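Local atomic coordinates of beta-glucosidase (PDB entry 3F95), a protein that probably hydrolyses beta-glucosidic bonds as an exo-1,3/1,4-beta-glucanase, here represented by its extra C-terminal beta-sandwich domain alone. Residues 61-72 against 152-163. Residues are numbered along the deposited sequence; the frame is centred on the assembly and turned at random. Where two conformers were deposited one is given.
Sequences FNWRAQAALSLS and DALRITSQNLSL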
ATOM      1  N   PHE A  61      -0.062   3.164   9.733  1.00 11.76           N
ATOM      2  CA  PHE A  61      -1.198   2.267   9.918  1.00 11.70           C
ATOM      3  C   PHE A  61      -0.877   1.242  11.004  1.00 12.65           C
ATOM      4  O   PHE A  61       0.187   0.605  10.962  1.00 13.27           O
ATOM      5  CB  PHE A  61      -1.527   1.590   8.587  1.00 11.67           C
ATOM      6  CG  PHE A  61      -1.910   2.565   7.488  1.00 12.10           C
ATOM      7  CD1 PHE A  61      -3.214   3.034   7.373  1.00 10.20           C
ATOM      8  CD2 PHE A  61      -0.964   2.987   6.547  1.00 13.62           C
ATOM      9  CE1 PHE A  61      -3.579   3.916   6.359  1.00 12.88           C
ATOM     10  CE2 PHE A  61      -1.301   3.872   5.511  1.00 13.96           C
ATOM     11  CZ  PHE A  61      -2.616   4.362   5.426  1.00 12.65           C
ATOM     12  N   ASN A  62      -1.797   1.053  11.956  1.00 12.96           N
ATOM     13  CA  ASN A  62      -1.603   0.087  13.043  0.50 12.33           C
ATOM     14  C   ASN A  62      -2.757  -0.907  12.998  1.00 12.97           C
ATOM     15  O   ASN A  62      -3.917  -0.474  13.053  1.00 13.84           O
ATOM     16  CB  ASN A  62      -1.616   0.795  14.402  0.50 12.37           C
ATOM     17  CG  ASN A  62      -0.432   1.726  14.604  0.50 16.59           C
ATOM     18  OD1 ASN A  62       0.693   1.420  14.209  0.50 23.44           O
ATOM     19  ND2 ASN A  62      -0.683   2.867  15.237  0.50 21.07           N
ATOM     20  N   TRP A  63      -2.454  -2.197  12.828  1.00 14.11           N
ATOM     21  CA  TRP A  63      -3.444  -3.282  12.883  1.00 13.02           C
ATOM     22  C   TRP A  63      -3.397  -3.882  14.288  1.00 14.81           C
ATOM     23  O   TRP A  63      -2.314  -4.296  14.768  1.00 13.72           O
ATOM     24  CB  TRP A  63      -3.055  -4.410  11.951  1.00 13.70           C
ATOM     25  CG  TRP A  63      -3.348  -4.235  10.493  1.00 13.18           C
ATOM     26  CD1 TRP A  63      -4.342  -4.849   9.798  1.00 13.87           C
ATOM     27  CD2 TRP A  63      -2.639  -3.407   9.550  1.00 11.21           C
ATOM     28  NE1 TRP A  63      -4.295  -4.471   8.487  1.00 12.95           N
ATOM     29  CE2 TRP A  63      -3.258  -3.591   8.302  1.00 13.41           C
ATOM     30  CE3 TRP A  63      -1.514  -2.564   9.637  1.00 13.82           C
ATOM     31  CZ2 TRP A  63      -2.802  -2.963   7.128  1.00 13.50           C
ATOM     32  CZ3 TRP A  63      -1.066  -1.897   8.468  1.00 10.85           C
ATOM     33  CH2 TRP A  63      -1.713  -2.108   7.240  1.00 12.50           C
ATOM     34  N   ARG A  64      -4.560  -3.959  14.928  1.00 15.24           N
ATOM     35  CA  ARG A  64      -4.705  -4.686  16.188  1.00 16.91           C
ATOM     36  C   ARG A  64      -5.630  -5.886  16.074  1.00 16.55           C
ATOM     37  O   ARG A  64      -5.691  -6.706  17.002  1.00 18.35           O
ATOM     38  CB  ARG A  64      -5.178  -3.744  17.298  1.00 17.17           C
ATOM     39  CG  ARG A  64      -4.140  -2.692  17.623  1.00 20.60           C
ATOM     40  CD  ARG A  64      -4.683  -1.754  18.649  1.00 25.24           C
ATOM     41  NE  ARG A  64      -4.789  -2.451  19.920  1.00 30.45           N
ATOM     42  CZ  ARG A  64      -5.806  -2.308  20.761  1.00 32.54           C
ATOM     43  NH1 ARG A  64      -6.810  -1.485  20.455  1.00 32.82           N
ATOM     44  NH2 ARG A  64      -5.816  -2.994  21.899  1.00 32.71           N
ATOM     45  N   ALA A  65      -6.344  -5.994  14.953  1.00 16.23           N
ATOM     46  CA  ALA A  65      -7.107  -7.191  14.618  1.00 16.42           C
ATOM     47  C   ALA A  65      -7.227  -7.289  13.108  1.00 16.15           C
ATOM     48  O   ALA A  65      -6.863  -6.349  12.405  1.00 16.10           O
ATOM     49  CB  ALA A  65      -8.511  -7.179  15.272  1.00 16.57           C
ATOM     50  N   GLN A  66      -7.748  -8.425  12.646  1.00 14.99           N
ATOM     51  CA  GLN A  66      -7.980  -8.691  11.232  1.00 15.63           C
ATOM     52  C   GLN A  66      -8.567  -7.506  10.461  1.00 14.54           C
ATOM     53  O   GLN A  66      -9.662  -7.044  10.775  1.00 14.01           O
ATOM     54  CB  GLN A  66      -8.912  -9.891  11.089  1.00 15.38           C
ATOM     55  CG  GLN A  66      -9.167 -10.252   9.645  1.00 17.48           C
ATOM     56  CD  GLN A  66      -7.932 -10.832   8.943  1.00 21.94           C
ATOM     57  OE1 GLN A  66      -7.059 -11.431   9.574  1.00 22.28           O
ATOM     58  NE2 GLN A  66      -7.872 -10.664   7.634  1.00 24.81           N
ATOM     59  N   ALA A  67      -7.849  -7.030   9.441  1.00 14.10           N
ATOM     60  CA  ALA A  67      -8.306  -5.869   8.667  1.00 13.27           C
ATOM     61  C   ALA A  67      -7.468  -5.731   7.421  1.00 14.22           C
ATOM     62  O   ALA A  67      -6.346  -6.256   7.381  1.00 12.35           O
ATOM     63  CB  ALA A  67      -8.194  -4.597   9.489  1.00 14.07           C
ATOM     64  N   ALA A  68      -8.061  -5.091   6.408  1.00 13.50           N
ATOM     65  CA  ALA A  68      -7.372  -4.780   5.146  1.00 14.34           C
ATOM     66  C   ALA A  68      -7.324  -3.269   4.967  1.00 14.23           C
ATOM     67  O   ALA A  68      -8.340  -2.574   5.076  1.00 14.45           O
ATOM     68  CB  ALA A  68      -8.071  -5.412   3.974  1.00 14.31           C
ATOM     69  N   LEU A  69      -6.131  -2.780   4.673  1.00 13.84           N
ATOM     70  CA  LEU A  69      -5.948  -1.407   4.240  1.00 14.15           C
ATOM     71  C   LEU A  69      -5.780  -1.437   2.731  1.00 14.73           C
ATOM     72  O   LEU A  69      -4.987  -2.245   2.223  1.00 15.39           O
ATOM     73  CB  LEU A  69      -4.656  -0.842   4.814  1.00 14.21           C
ATOM     74  CG  LEU A  69      -4.303   0.529   4.227  1.00 16.60           C
ATOM     75  CD1 LEU A  69      -5.266   1.640   4.782  1.00 12.83           C
ATOM     76  CD2 LEU A  69      -2.837   0.838   4.424  1.00 17.57           C
ATOM     77  N   SER A  70      -6.520  -0.593   2.025  1.00 14.55           N
ATOM     78  CA  SER A  70      -6.285  -0.420   0.586  1.00 15.42           C
ATOM     79  C   SER A  70      -6.047   1.038   0.231  1.00 14.98           C
ATOM     80  O   SER A  70      -6.571   1.960   0.893  1.00 14.80           O
ATOM     81  CB  SER A  70      -7.494  -0.940  -0.214  1.00 15.57           C
ATOM     82  OG  SER A  70      -7.699  -2.335   0.031  1.00 20.51           O
ATOM     83  N   LEU A  71      -5.245   1.251  -0.813  1.00 14.38           N
ATOM     84  CA  LEU A  71      -5.236   2.507  -1.516  1.00 14.56           C
ATOM     85  C   LEU A  71      -6.015   2.195  -2.799  1.00 14.70           C
ATOM     86  O   LEU A  71      -5.587   1.363  -3.618  1.00 14.97           O
ATOM     87  CB  LEU A  71      -3.795   2.939  -1.824  1.00 14.35           C
ATOM     88  CG  LEU A  71      -3.629   4.184  -2.680  1.00 15.25           C
ATOM     89  CD1 LEU A  71      -4.242   5.408  -2.028  1.00 15.89           C
ATOM     90  CD2 LEU A  71      -2.120   4.389  -2.973  1.00 14.69           C
ATOM     91  N   SER A  72      -7.163   2.842  -2.964  1.00 14.79           N
ATOM     92  CA  SER A  72      -8.151   2.350  -3.923  0.50 14.86           C
ATOM     93  C   SER A  72      -8.678   3.446  -4.845  1.00 15.57           C
ATOM     94  O   SER A  72      -8.659   4.623  -4.498  1.00 14.75           O
ATOM     95  CB  SER A  72      -9.290   1.626  -3.191  0.50 14.99           C
ATOM     96  OG  SER A  72     -10.144   2.546  -2.549  0.50 18.37           O
ATOM     97  N   ASP A 152      -8.268  -1.822  -6.197  1.00 20.43           N
ATOM     98  CA  ASP A 152      -7.277  -1.554  -5.145  1.00 19.48           C
ATOM     99  C   ASP A 152      -5.873  -1.495  -5.782  1.00 18.33           C
ATOM    100  O   ASP A 152      -5.353  -2.531  -6.246  1.00 18.39           O
ATOM    101  CB  ASP A 152      -7.332  -2.670  -4.079  1.00 19.24           C
ATOM    102  CG  ASP A 152      -8.585  -2.618  -3.190  1.00 22.36           C
ATOM    103  OD1 ASP A 152      -9.376  -1.622  -3.218  1.00 17.34           O
ATOM    104  OD2 ASP A 152      -8.753  -3.611  -2.430  1.00 26.55           O
ATOM    105  N   ALA A 153      -5.270  -0.299  -5.828  1.00 17.44           N
ATOM    106  CA  ALA A 153      -3.857  -0.169  -6.268  1.00 16.09           C
ATOM    107  C   ALA A 153      -2.912  -0.994  -5.362  1.00 16.81           C
ATOM    108  O   ALA A 153      -1.980  -1.672  -5.846  1.00 16.30           O
ATOM    109  CB  ALA A 153      -3.444   1.292  -6.326  1.00 16.31           C
ATOM    110  N   LEU A 154      -3.167  -0.942  -4.055  1.00 16.60           N
ATOM    111  CA  LEU A 154      -2.551  -1.845  -3.092  1.00 17.32           C
ATOM    112  C   LEU A 154      -3.525  -2.249  -1.989  1.00 16.52           C
ATOM    113  O   LEU A 154      -4.434  -1.502  -1.643  1.00 15.86           O
ATOM    114  CB  LEU A 154      -1.283  -1.224  -2.483  1.00 18.57           C
ATOM    115  CG  LEU A 154      -1.344  -0.106  -1.461  1.00 19.21           C
ATOM    116  CD1 LEU A 154      -1.517  -0.616  -0.028  1.00 22.51           C
ATOM    117  CD2 LEU A 154      -0.066   0.773  -1.552  1.00 18.99           C
ATOM    118  N   ARG A 155      -3.310  -3.420  -1.423  1.00 16.54           N
ATOM    119  CA  ARG A 155      -4.120  -3.887  -0.315  1.00 16.58           C
ATOM    120  C   ARG A 155      -3.186  -4.614   0.640  1.00 16.16           C
ATOM    121  O   ARG A 155      -2.408  -5.479   0.213  1.00 17.15           O
ATOM    122  CB  ARG A 155      -5.222  -4.817  -0.839  1.00 16.98           C
ATOM    123  CG  ARG A 155      -6.121  -5.391   0.247  1.00 16.45           C
ATOM    124  CD  ARG A 155      -7.026  -6.509  -0.309  1.00 20.31           C
ATOM    125  NE  ARG A 155      -7.748  -6.080  -1.487  1.00 25.46           N
ATOM    126  CZ  ARG A 155      -8.008  -6.843  -2.543  1.00 24.74           C
ATOM    127  NH1 ARG A 155      -7.612  -8.117  -2.596  1.00 27.04           N
ATOM    128  NH2 ARG A 155      -8.678  -6.321  -3.551  1.00 25.90           N
ATOM    129  N   ILE A 156      -3.207  -4.225   1.909  1.00 14.65           N
ATOM    130  CA  ILE A 156      -2.407  -4.917   2.925  1.00 14.17           C
ATOM    131  C   ILE A 156      -3.376  -5.496   3.958  1.00 14.56           C
ATOM    132  O   ILE A 156      -4.194  -4.779   4.524  1.00 13.79           O
ATOM    133  CB  ILE A 156      -1.399  -3.963   3.600  1.00 14.61           C
ATOM    134  CG1 ILE A 156      -0.415  -3.418   2.532  1.00 14.41           C
ATOM    135  CG2 ILE A 156      -0.652  -4.689   4.749  1.00 15.52           C
ATOM    136  CD1 ILE A 156       0.399  -2.237   3.029  1.00 13.18           C
ATOM    137  N   THR A 157      -3.269  -6.797   4.175  1.00 14.51           N
ATOM    138  CA  THR A 157      -4.123  -7.519   5.114  1.00 14.80           C
ATOM    139  C   THR A 157      -3.275  -8.177   6.198  1.00 15.15           C
ATOM    140  O   THR A 157      -2.254  -8.836   5.904  1.00 15.04           O
ATOM    141  CB  THR A 157      -4.966  -8.563   4.357  1.00 14.04           C
ATOM    142  OG1 THR A 157      -5.685  -7.912   3.297  1.00 15.91           O
ATOM    143  CG2 THR A 157      -5.973  -9.214   5.312  1.00 16.51           C
ATOM    144  N   SER A 158      -3.702  -8.013   7.450  1.00 14.98           N
ATOM    145  CA  SER A 158      -2.998  -8.582   8.607  1.00 15.64           C
ATOM    146  C   SER A 158      -3.915  -8.537   9.843  1.00 16.52           C
ATOM    147  O   SER A 158      -5.020  -7.978   9.780  1.00 15.82           O
ATOM    148  CB  SER A 158      -1.673  -7.837   8.856  1.00 14.51           C
ATOM    149  OG  SER A 158      -0.846  -8.506   9.835  1.00 15.25           O
ATOM    150  N   GLN A 159      -3.466  -9.127  10.950  1.00 17.48           N
ATOM    151  CA  GLN A 159      -4.185  -9.026  12.230  1.00 19.13           C
ATOM    152  C   GLN A 159      -3.404  -8.183  13.215  1.00 18.38           C
ATOM    153  O   GLN A 159      -3.956  -7.639  14.169  1.00 19.15           O
ATOM    154  CB  GLN A 159      -4.401 -10.412  12.855  1.00 19.61           C
ATOM    155  CG  GLN A 159      -5.185 -11.362  11.999  1.00 25.31           C
ATOM    156  CD  GLN A 159      -5.284 -12.739  12.610  1.00 30.95           C
ATOM    157  OE1 GLN A 159      -4.473 -13.622  12.316  1.00 35.46           O
ATOM    158  NE2 GLN A 159      -6.273 -12.933  13.471  1.00 32.85           N
ATOM    159  N   ASN A 160      -2.094  -8.080  13.015  1.00 18.27           N
ATOM    160  CA  ASN A 160      -1.276  -7.360  13.967  1.00 17.72           C
ATOM    161  C   ASN A 160       0.016  -6.923  13.282  1.00 16.88           C
ATOM    162  O   ASN A 160       0.814  -7.766  12.876  1.00 17.54           O
ATOM    163  CB  ASN A 160      -0.962  -8.255  15.166  1.00 19.35           C
ATOM    164  CG  ASN A 160      -0.438  -7.479  16.320  1.00 22.40           C
ATOM    165  OD1 ASN A 160       0.695  -6.986  16.287  1.00 25.54           O
ATOM    166  ND2 ASN A 160      -1.257  -7.339  17.356  1.00 27.44           N
ATOM    167  N   LEU A 161       0.210  -5.614  13.174  1.00 14.60           N
ATOM    168  CA  LEU A 161       1.208  -5.061  12.233  1.00 13.71           C
ATOM    169  C   LEU A 161       1.252  -3.558  12.435  1.00 12.98           C
ATOM    170  O   LEU A 161       0.234  -2.946  12.730  1.00 12.96           O
ATOM    171  CB  LEU A 161       0.759  -5.312  10.786  1.00 13.43           C
ATOM    172  CG  LEU A 161       1.523  -4.659   9.606  1.00 12.78           C
ATOM    173  CD1 LEU A 161       2.994  -5.167   9.566  1.00 13.03           C
ATOM    174  CD2 LEU A 161       0.812  -5.024   8.323  1.00 14.45           C
ATOM    175  N   SER A 162       2.444  -2.979  12.306  1.00 12.01           N
ATOM    176  CA  SER A 162       2.577  -1.533  12.283  0.50 11.41           C
ATOM    177  C   SER A 162       3.567  -1.115  11.192  1.00 12.87           C
ATOM    178  O   SER A 162       4.734  -1.555  11.177  1.00 12.63           O
ATOM    179  CB  SER A 162       3.005  -1.016  13.661  0.50 11.56           C
ATOM    180  OG  SER A 162       3.108   0.390  13.648  0.50 13.93           O
ATOM    181  N   LEU A 163       3.113  -0.221  10.315  1.00 12.12           N
ATOM    182  CA  LEU A 163       3.951   0.247   9.227  1.00 12.55           C
ATOM    183  C   LEU A 163       3.490   1.619   8.795  1.00 13.02           C
ATOM    184  O   LEU A 163       2.463   2.100   9.244  1.00 12.64           O
ATOM    185  CB  LEU A 163       3.929  -0.735   8.049  1.00 12.12           C
ATOM    186  CG  LEU A 163       2.570  -1.097   7.401  1.00 13.19           C
ATOM    187  CD1 LEU A 163       1.922   0.026   6.598  1.00 14.10           C
ATOM    188  CD2 LEU A 163       2.705  -2.364   6.566  1.00 12.57           C
TER
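The indole of Trp-63 lies beneath two side chains of 152-163: the CD2 methyl of Leu-161 sits over one face of the six-membered ring, 3.7 Å from its centroid, and CB of Ser-158 stands over the five-membered ring on that same face. Both are CH-pi contacts. Ile-156 approaches at about a right angle, its CG2 meeting CZ2 of Trp-63 at 3.6 Å, while Leu-163 crosses aslant at CZ3. With CG held beside the backbone N (chi1 -79°), the ring reaches from one sheet to the other, and its NE1 donates to Ala-67 O at 2.9 Å, in the indole plane but from above the carbonyl plane. Ala-67 O also takes the N-H of Ser-158, so a single carbonyl joins ring and strand.

How two sheets share one core is plain in this beta-sandwich, consistent with a galactose-binding domain-like fold. Strands 61-63 and 67-72 run antiparallel to 161-163 and 154-158 respectively, forming two ladders in different sheets, and each segment passes from one sheet to the other through a short loop. Leu-69 then points its CD2 at the centre of the Phe-61 ring, which also meets Trp-20.

The second ladder is broken by a classic beta bulge, Ala-153 and Leu-154 both facing Leu-71, before Ser-72 pairs with Asp-152. On the face that carries Ser-70, Arg-155 bends at chi3 (-52°) and grips Asp-152 OD2 side-on with two nitrogens, NE at 2.8 Å and NH2 at 2.9 Å, the oxygen lying in the guanidinium plane. Ser-70 OG approaches that same OD2, at 3.0 Å.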